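Local coordinates for DUF1904 domain-containing protein (Sebaldella termitidis, PDB 4M1A) that is of unknown function but belongs to the DUF1904 family of the MIF clan and assembles as a trimer of alpha/beta subunits, at residues D71-A74 / A75-E79. Residues are numbered along the deposited sequence; the frame is centred on the assembly and turned at random.
Sequences DKIA and ALFTE
Ile73 and Phe77, one helical turn apart, send their side chains the same way, and the methyl CG2 of Ile73 rests over one face of the Phe77 ring. This CH-pi contact puts CG2 3.7 Å from the centroid of the Phe77 ring, 17° off the ring normal and shifted toward the rim, where CZ and CE2 are its nearest carbons. Ile73 CG2 stands anti to its own backbone N (chi1 -65° places CG1 beside that nitrogen), and this turns the methyl toward the following turn. Isoleucine suits the place because its two branches can probably serve two ends: CG2 meets the ring, and the side chain also packs on Leu25, Ile28, Trp62 and Phe93. The ring also packs edge-to-face with Phe17 and touches Leu25, Ile58, Val60 and Ile91. At Phe77, an alanine would probably leave Ile73 CG2 and the ring of Phe17 without their aromatic partner and open a gap between the helix and the sheet. At the base of the two side chains the bond from Phe77 N to Ile73 O, 2.9 Å and nearly straight at 169°, ties their backbones together.

On another side of the helix, Ala74 O accepts two bonds from Thr78. The hydroxyl OG1 of Thr78 donates to Ala74 O at 2.7 Å, while Thr78 N reaches the same Ala74 O at 3.0 Å from the opposite face of the carbonyl plane. Threonine thus satisfies its buried hydroxyl within the helix, and the small Ala74 packs against Tyr102 of the second subunit. That tyrosine also hydrogen-bonds Asp71 OD1, so this flank faces the trimer interface. The pattern is that of an amphipathic helix, here helix 67-82, the crossover connection of a beta-alpha-beta unit between strands 56-62 and 89-95.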
loop_
_atom_site.group_PDB
_atom_site.type_symbol
_atom_site.label_atom_id
_atom_site.label_comp_id
_atom_site.label_asym_id
_atom_site.label_seq_id
_atom_site.Cartn_x
_atom_site.Cartn_y
_atom_site.Cartn_z
ATOM N N ASP A 71 11.760 -8.263 -15.815
ATOM C CA ASP A 71 12.734 -9.176 -15.420
ATOM C C ASP A 71 14.101 -8.447 -15.103
ATOM O O ASP A 71 14.778 -8.827 -14.132
ATOM C CB ASP A 71 13.046 -10.218 -16.511
ATOM C CG ASP A 71 11.969 -11.314 -16.642
ATOM O OD1 ASP A 71 10.978 -11.315 -15.855
ATOM O OD2 ASP A 71 12.143 -12.170 -17.538
ATOM N N LYS A 72 14.454 -7.477 -15.896
ATOM C CA LYS A 72 15.767 -6.783 -15.743
ATOM C C LYS A 72 15.729 -5.940 -14.467
ATOM O O LYS A 72 16.716 -5.900 -13.720
ATOM C CB LYS A 72 16.058 -5.897 -16.924
ATOM C CG LYS A 72 16.533 -6.718 -18.164
ATOM C CD LYS A 72 16.789 -5.853 -19.364
ATOM C CE LYS A 72 17.512 -6.754 -20.450
ATOM N NZ LYS A 72 17.932 -5.873 -21.519
ATOM N N ILE A 73 14.604 -5.286 -14.206
ATOM C CA ILE A 73 14.461 -4.513 -12.941
ATOM C C ILE A 73 14.496 -5.406 -11.768
ATOM O O ILE A 73 15.206 -5.141 -10.781
ATOM C CB ILE A 73 13.239 -3.562 -12.985
ATOM C CG1 ILE A 73 13.420 -2.507 -14.013
ATOM C CG2 ILE A 73 12.931 -2.981 -11.591
ATOM C CD1 ILE A 73 12.085 -1.926 -14.404
ATOM N N ALA A 74 13.786 -6.537 -11.826
ATOM C CA ALA A 74 13.899 -7.474 -10.764
ATOM C C ALA A 74 15.332 -7.973 -10.498
ATOM O O ALA A 74 15.740 -8.164 -9.332
ATOM C CB ALA A 74 12.997 -8.650 -11.011
ATOM N N ALA A 75 16.058 -8.286 -11.576
ATOM C CA ALA A 75 17.437 -8.774 -11.411
ATOM C C ALA A 75 18.313 -7.705 -10.761
ATOM O O ALA A 75 19.093 -8.000 -9.864
ATOM C CB ALA A 75 17.986 -9.239 -12.787
ATOM N N LEU A 76 18.174 -6.480 -11.218
ATOM C CA LEU A 76 18.952 -5.332 -10.748
ATOM C C LEU A 76 18.697 -5.120 -9.238
ATOM O O LEU A 76 19.608 -5.029 -8.436
ATOM C CB LEU A 76 18.596 -4.107 -11.491
ATOM C CG LEU A 76 19.378 -2.831 -11.069
ATOM C CD1 LEU A 76 20.902 -2.954 -11.238
ATOM C CD2 LEU A 76 18.826 -1.594 -11.747
ATOM N N PHE A 77 17.416 -5.087 -8.880
ATOM C CA PHE A 77 17.074 -4.856 -7.479
ATOM C C PHE A 77 17.599 -5.964 -6.597
ATOM O O PHE A 77 18.130 -5.689 -5.491
ATOM C CB PHE A 77 15.542 -4.698 -7.323
ATOM C CG PHE A 77 14.954 -3.392 -7.779
ATOM C CD1 PHE A 77 15.653 -2.376 -8.372
ATOM C CD2 PHE A 77 13.539 -3.191 -7.663
ATOM C CE1 PHE A 77 15.032 -1.190 -8.744
ATOM C CE2 PHE A 77 12.966 -2.043 -8.066
ATOM C CZ PHE A 77 13.673 -1.032 -8.627
ATOM N N THR A 78 17.504 -7.209 -7.040
ATOM C CA THR A 78 17.897 -8.342 -6.282
ATOM C C THR A 78 19.389 -8.355 -6.081
ATOM O O THR A 78 19.850 -8.499 -4.968
ATOM C CB THR A 78 17.424 -9.649 -6.888
ATOM O OG1 THR A 78 15.972 -9.561 -7.036
ATOM C CG2 THR A 78 17.764 -10.854 -6.045
ATOM N N GLU A 79 20.101 -8.114 -7.155
ATOM C CA GLU A 79 21.592 -8.033 -7.096
ATOM C C GLU A 79 22.088 -6.943 -6.161
ATOM O O GLU A 79 23.002 -7.192 -5.358
ATOM C CB GLU A 79 22.164 -7.812 -8.505
ATOM C CG GLU A 79 22.158 -9.061 -9.330
ATOM C CD GLU A 79 22.646 -8.824 -10.785
ATOM O OE1 GLU A 79 22.823 -7.647 -11.225
ATOM O OE2 GLU A 79 22.845 -9.849 -11.496
#